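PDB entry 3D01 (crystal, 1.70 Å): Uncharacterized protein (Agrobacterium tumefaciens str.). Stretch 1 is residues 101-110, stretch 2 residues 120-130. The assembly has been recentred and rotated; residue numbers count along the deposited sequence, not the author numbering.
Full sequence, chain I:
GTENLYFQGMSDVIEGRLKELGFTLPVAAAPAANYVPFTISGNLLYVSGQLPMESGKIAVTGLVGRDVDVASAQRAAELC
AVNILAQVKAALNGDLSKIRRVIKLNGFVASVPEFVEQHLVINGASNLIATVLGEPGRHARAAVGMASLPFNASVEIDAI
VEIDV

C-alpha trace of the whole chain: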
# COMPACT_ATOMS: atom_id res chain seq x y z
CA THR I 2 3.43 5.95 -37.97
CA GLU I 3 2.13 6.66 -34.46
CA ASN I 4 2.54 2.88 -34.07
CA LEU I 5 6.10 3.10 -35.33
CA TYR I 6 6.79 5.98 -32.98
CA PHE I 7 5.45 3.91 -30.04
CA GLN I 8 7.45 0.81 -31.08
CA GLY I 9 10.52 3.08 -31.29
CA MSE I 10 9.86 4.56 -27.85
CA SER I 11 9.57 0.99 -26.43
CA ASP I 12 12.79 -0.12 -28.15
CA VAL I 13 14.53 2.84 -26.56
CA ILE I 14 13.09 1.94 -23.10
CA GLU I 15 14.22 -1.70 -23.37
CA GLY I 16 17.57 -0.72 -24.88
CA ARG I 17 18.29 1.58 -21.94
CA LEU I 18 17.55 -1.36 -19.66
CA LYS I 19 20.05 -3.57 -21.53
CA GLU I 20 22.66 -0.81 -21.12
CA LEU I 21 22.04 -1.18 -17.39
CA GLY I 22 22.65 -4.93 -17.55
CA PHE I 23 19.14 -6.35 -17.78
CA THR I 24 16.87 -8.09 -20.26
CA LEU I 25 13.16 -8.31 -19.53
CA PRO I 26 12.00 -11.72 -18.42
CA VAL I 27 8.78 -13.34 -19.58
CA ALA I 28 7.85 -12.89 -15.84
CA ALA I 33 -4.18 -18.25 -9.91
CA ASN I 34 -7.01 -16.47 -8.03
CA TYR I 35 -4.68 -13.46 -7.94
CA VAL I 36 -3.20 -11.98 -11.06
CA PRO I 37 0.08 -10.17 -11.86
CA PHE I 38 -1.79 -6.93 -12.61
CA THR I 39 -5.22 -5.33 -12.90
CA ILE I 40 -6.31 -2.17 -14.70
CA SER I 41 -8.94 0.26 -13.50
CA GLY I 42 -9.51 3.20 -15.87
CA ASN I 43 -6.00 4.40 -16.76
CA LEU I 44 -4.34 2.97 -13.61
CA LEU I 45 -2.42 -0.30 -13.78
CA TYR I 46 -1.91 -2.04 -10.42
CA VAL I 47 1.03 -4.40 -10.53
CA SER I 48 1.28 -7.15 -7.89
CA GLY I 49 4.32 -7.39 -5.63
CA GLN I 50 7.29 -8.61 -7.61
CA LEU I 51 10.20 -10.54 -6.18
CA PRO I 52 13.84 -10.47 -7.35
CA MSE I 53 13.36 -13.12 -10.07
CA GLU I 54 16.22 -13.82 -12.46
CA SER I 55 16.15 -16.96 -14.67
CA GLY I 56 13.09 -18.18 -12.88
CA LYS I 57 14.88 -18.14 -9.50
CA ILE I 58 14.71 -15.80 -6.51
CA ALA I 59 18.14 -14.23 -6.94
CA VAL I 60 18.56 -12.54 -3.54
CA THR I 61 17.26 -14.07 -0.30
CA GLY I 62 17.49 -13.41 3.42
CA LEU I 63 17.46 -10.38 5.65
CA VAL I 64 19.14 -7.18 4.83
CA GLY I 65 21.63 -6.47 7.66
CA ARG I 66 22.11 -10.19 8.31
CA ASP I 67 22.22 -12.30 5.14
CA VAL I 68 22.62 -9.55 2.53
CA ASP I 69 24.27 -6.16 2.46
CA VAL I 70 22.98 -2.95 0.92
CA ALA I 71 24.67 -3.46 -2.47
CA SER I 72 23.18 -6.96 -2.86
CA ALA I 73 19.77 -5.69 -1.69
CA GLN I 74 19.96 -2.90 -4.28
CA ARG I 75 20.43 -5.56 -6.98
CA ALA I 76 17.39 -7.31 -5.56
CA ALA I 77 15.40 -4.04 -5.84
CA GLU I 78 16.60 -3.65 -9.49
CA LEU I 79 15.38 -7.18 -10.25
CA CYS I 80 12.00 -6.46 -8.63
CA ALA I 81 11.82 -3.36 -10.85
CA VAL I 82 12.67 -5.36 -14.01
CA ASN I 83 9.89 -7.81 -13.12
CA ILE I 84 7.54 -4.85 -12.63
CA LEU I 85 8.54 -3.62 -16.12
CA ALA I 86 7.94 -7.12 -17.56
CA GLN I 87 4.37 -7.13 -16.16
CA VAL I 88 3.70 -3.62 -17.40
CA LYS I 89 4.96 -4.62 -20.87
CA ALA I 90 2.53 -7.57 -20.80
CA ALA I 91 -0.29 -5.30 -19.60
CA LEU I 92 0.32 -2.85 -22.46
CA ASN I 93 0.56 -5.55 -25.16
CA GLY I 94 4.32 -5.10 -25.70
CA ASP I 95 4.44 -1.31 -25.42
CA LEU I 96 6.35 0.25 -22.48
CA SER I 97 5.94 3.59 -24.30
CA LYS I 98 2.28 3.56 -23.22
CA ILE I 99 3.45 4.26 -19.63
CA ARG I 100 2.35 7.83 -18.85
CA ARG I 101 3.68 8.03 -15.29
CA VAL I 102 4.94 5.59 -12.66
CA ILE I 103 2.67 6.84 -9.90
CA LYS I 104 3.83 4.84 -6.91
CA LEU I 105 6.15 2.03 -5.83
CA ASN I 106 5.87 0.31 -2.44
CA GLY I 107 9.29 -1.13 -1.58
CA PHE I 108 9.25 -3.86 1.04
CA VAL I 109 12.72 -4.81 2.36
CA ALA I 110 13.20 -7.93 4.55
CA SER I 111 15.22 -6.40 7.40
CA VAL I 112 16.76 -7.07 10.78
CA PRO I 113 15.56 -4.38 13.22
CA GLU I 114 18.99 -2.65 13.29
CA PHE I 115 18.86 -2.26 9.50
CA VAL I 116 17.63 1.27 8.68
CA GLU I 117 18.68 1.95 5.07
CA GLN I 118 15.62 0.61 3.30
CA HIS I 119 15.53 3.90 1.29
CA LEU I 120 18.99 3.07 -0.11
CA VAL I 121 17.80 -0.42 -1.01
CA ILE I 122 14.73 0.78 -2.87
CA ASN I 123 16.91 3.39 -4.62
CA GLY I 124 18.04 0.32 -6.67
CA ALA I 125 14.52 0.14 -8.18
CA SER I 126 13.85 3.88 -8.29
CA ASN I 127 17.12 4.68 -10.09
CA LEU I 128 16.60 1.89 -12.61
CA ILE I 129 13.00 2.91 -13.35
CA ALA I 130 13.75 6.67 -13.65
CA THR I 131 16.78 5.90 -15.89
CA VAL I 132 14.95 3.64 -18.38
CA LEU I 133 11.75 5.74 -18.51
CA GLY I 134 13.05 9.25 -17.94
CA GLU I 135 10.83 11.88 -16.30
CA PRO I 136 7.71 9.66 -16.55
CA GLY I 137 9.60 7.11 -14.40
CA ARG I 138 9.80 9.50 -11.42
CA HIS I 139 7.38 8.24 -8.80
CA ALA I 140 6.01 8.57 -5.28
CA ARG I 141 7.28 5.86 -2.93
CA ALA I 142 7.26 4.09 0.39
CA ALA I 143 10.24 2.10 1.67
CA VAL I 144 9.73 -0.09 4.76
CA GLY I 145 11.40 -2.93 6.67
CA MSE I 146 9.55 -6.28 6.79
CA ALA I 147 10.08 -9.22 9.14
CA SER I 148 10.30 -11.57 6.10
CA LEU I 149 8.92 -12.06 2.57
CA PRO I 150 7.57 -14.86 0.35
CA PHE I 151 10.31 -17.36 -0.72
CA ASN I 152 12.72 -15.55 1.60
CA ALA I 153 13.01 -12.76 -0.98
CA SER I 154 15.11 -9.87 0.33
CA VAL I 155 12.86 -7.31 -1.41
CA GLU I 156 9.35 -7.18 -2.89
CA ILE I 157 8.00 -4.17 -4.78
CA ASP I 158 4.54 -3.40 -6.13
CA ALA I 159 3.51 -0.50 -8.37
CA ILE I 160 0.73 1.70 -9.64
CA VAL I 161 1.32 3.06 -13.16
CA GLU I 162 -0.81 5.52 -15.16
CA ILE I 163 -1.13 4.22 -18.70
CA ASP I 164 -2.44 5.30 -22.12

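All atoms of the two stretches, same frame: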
# COMPACT_ATOMS: atom_id res chain seq x y z
N ARG I 101 2.98 7.67 -16.52
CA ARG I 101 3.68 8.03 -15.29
C ARG I 101 3.71 6.80 -14.38
O ARG I 101 2.70 6.12 -14.23
CB ARG I 101 2.93 9.16 -14.60
CG ARG I 101 3.23 9.42 -13.14
CD ARG I 101 4.61 9.95 -12.95
NE ARG I 101 4.68 11.26 -13.55
CZ ARG I 101 5.79 11.99 -13.66
NH1 ARG I 101 6.96 11.54 -13.20
NH2 ARG I 101 5.71 13.18 -14.25
N VAL I 102 4.87 6.52 -13.79
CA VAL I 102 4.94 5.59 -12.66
C VAL I 102 4.49 6.40 -11.44
O VAL I 102 5.17 7.34 -11.01
CB VAL I 102 6.34 5.01 -12.44
CG1 VAL I 102 6.35 4.12 -11.16
CG2 VAL I 102 6.81 4.25 -13.73
N ILE I 103 3.33 6.05 -10.92
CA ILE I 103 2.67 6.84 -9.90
C ILE I 103 3.23 6.55 -8.52
O ILE I 103 3.56 7.48 -7.74
CB ILE I 103 1.14 6.60 -9.90
CG1 ILE I 103 0.51 7.22 -11.16
CG2 ILE I 103 0.49 7.22 -8.62
CD1 ILE I 103 0.69 8.74 -11.23
N LYS I 104 3.38 5.26 -8.25
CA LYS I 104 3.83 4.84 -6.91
C LYS I 104 4.52 3.48 -6.95
O LYS I 104 4.10 2.60 -7.67
CB LYS I 104 2.61 4.82 -5.96
CG LYS I 104 2.86 4.32 -4.52
CD LYS I 104 3.59 5.40 -3.74
CE LYS I 104 3.75 4.97 -2.27
NZ LYS I 104 2.42 4.76 -1.57
N LEU I 105 5.58 3.34 -6.17
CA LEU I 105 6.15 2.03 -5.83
C LEU I 105 6.12 1.88 -4.30
O LEU I 105 6.49 2.81 -3.57
CB LEU I 105 7.61 1.91 -6.28
CG LEU I 105 7.96 2.08 -7.75
CD1 LEU I 105 9.49 1.89 -7.85
CD2 LEU I 105 7.21 1.10 -8.64
N ASN I 106 5.72 0.71 -3.86
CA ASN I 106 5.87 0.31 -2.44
C ASN I 106 7.00 -0.71 -2.37
O ASN I 106 6.90 -1.80 -2.93
CB ASN I 106 4.56 -0.25 -1.86
CG ASN I 106 3.42 0.74 -1.95
OD1 ASN I 106 2.44 0.54 -2.69
ND2 ASN I 106 3.52 1.82 -1.20
N GLY I 107 8.09 -0.32 -1.71
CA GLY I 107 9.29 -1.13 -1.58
C GLY I 107 9.36 -1.76 -0.20
O GLY I 107 9.51 -1.06 0.81
N PHE I 108 9.24 -3.08 -0.17
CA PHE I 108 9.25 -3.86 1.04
C PHE I 108 10.59 -4.57 1.14
O PHE I 108 10.91 -5.38 0.29
CB PHE I 108 8.13 -4.90 1.02
CG PHE I 108 6.79 -4.35 0.66
CD1 PHE I 108 6.17 -3.44 1.47
CD2 PHE I 108 6.14 -4.76 -0.49
CE1 PHE I 108 4.93 -2.93 1.15
CE2 PHE I 108 4.89 -4.26 -0.81
CZ PHE I 108 4.29 -3.36 -0.00
N VAL I 109 11.36 -4.28 2.19
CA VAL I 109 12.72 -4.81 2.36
C VAL I 109 12.80 -5.71 3.62
O VAL I 109 12.57 -5.22 4.73
CB VAL I 109 13.74 -3.66 2.50
CG1 VAL I 109 15.16 -4.21 2.63
CG2 VAL I 109 13.58 -2.65 1.34
N ALA I 110 13.12 -6.98 3.43
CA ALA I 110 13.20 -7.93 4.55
C ALA I 110 14.43 -7.49 5.36
O ALA I 110 15.55 -7.37 4.80
CB ALA I 110 13.30 -9.41 4.04
N LEU I 120 17.85 3.34 0.77
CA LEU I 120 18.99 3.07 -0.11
C LEU I 120 18.75 1.81 -0.93
O LEU I 120 19.17 1.72 -2.11
CB LEU I 120 20.24 2.93 0.72
CG LEU I 120 20.60 4.18 1.52
CD1 LEU I 120 22.02 3.98 2.10
CD2 LEU I 120 20.48 5.42 0.68
N VAL I 121 18.10 0.83 -0.32
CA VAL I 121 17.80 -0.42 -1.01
C VAL I 121 16.83 -0.17 -2.16
O VAL I 121 17.07 -0.60 -3.28
CB VAL I 121 17.24 -1.48 -0.04
CG1 VAL I 121 16.68 -2.71 -0.83
CG2 VAL I 121 18.34 -1.85 0.99
N ILE I 122 15.76 0.54 -1.87
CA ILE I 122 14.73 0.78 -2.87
C ILE I 122 15.23 1.76 -3.93
O ILE I 122 14.77 1.72 -5.07
CB ILE I 122 13.40 1.24 -2.22
CG1 ILE I 122 12.88 0.16 -1.26
CG2 ILE I 122 12.36 1.55 -3.29
CD1 ILE I 122 12.70 -1.29 -1.85
N ASN I 123 16.23 2.57 -3.59
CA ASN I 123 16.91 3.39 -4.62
C ASN I 123 17.40 2.56 -5.80
O ASN I 123 17.43 3.08 -6.92
CB ASN I 123 18.06 4.21 -4.05
CG ASN I 123 17.58 5.41 -3.22
OD1 ASN I 123 16.40 5.78 -3.23
ND2 ASN I 123 18.50 6.01 -2.48
N GLY I 124 17.77 1.29 -5.57
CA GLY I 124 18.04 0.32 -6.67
C GLY I 124 16.93 0.32 -7.73
O GLY I 124 17.18 0.47 -8.94
N ALA I 125 15.68 0.20 -7.28
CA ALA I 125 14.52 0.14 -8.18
C ALA I 125 14.29 1.55 -8.73
O ALA I 125 14.18 1.76 -9.94
CB ALA I 125 13.26 -0.39 -7.43
N SER I 126 14.21 2.53 -7.84
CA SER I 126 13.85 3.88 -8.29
C SER I 126 14.80 4.40 -9.36
O SER I 126 14.35 4.97 -10.36
CB SER I 126 13.80 4.86 -7.11
OG SER I 126 12.85 4.47 -6.16
N ASN I 127 16.10 4.21 -9.14
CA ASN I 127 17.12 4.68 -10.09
C ASN I 127 16.99 3.98 -11.46
O ASN I 127 17.10 4.61 -12.53
CB ASN I 127 18.51 4.44 -9.50
CG ASN I 127 18.83 5.36 -8.33
OD1 ASN I 127 18.16 6.37 -8.08
ND2 ASN I 127 19.89 5.01 -7.61
N LEU I 128 16.73 2.69 -11.41
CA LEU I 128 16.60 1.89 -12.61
C LEU I 128 15.37 2.35 -13.39
O LEU I 128 15.44 2.62 -14.59
CB LEU I 128 16.56 0.37 -12.27
CG LEU I 128 16.41 -0.58 -13.48
CD1 LEU I 128 17.00 -1.96 -13.22
CD2 LEU I 128 14.95 -0.69 -13.98
N ILE I 129 14.25 2.47 -12.71
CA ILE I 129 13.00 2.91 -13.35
C ILE I 129 13.06 4.34 -13.93
O ILE I 129 12.62 4.55 -15.07
CB ILE I 129 11.82 2.80 -12.38
CG1 ILE I 129 11.55 1.32 -12.11
CG2 ILE I 129 10.61 3.57 -12.92
CD1 ILE I 129 10.53 1.05 -11.04
N ALA I 130 13.57 5.30 -13.16
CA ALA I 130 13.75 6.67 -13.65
C ALA I 130 14.72 6.74 -14.83
O ALA I 130 14.46 7.50 -15.80
CB ALA I 130 14.19 7.58 -12.53

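How does the strand begin its contact with the helix? Strand 101-110 runs roughly antiparallel to helix 120-130, at 140° between their N-to-C directions, and the axes approach to 8.8 Å. Arg101 lies out of reach, so Val102 makes the first contact. Its CA-to-CB bond points toward the helix, and CG2 of Val102 sits 3.9 Å from CG2 of Ile129, a meeting of two branched aliphatic side chains. Ile103 and Lys104 then take no part.

What does Leu105 add? Its CA-to-CB bond also points toward the helix, and the side chain of Leu105, with chi1 m and chi2 t, places Leu105 CD1 3.5 Å from Ile129 CD1. The same Leu105 CD1 lies 4.4 Å from CB of Ala125, a looser approach one helical turn earlier. Ile129 therefore touches both Val102 and Leu105, bridging the break in the strand's alternation at Ile103 and Lys104.

Why can the backbones come so close at Gly107? After Asn106, whose CA-to-CB bond points away, the CA of Gly107 lies 5.9 Å from the CA of Ile122. Because Gly107 has no side chain, CD1 of Ile122 packs 3.4 Å from CA of Gly107. A CB at this glycine would point toward the helix and fall 2.4 Å from Ile122 CD1, a clash; the missing side chain leaves the space that the isoleucine occupies.

How does the contact end? The CA-to-CB bond of Phe108 points away from the helix, while that of Val109 points toward it. CG2 of Val109 lies 3.6 Å from CD1 of Ile122 and 3.8 Å from CG1 of Val121, so one methyl group meets two successive helical residues. Ala110 is out of reach. No hydrogen bond crosses between the stretches: the contact, which buries 353 Å² with both sides summed, consists of apolar packing.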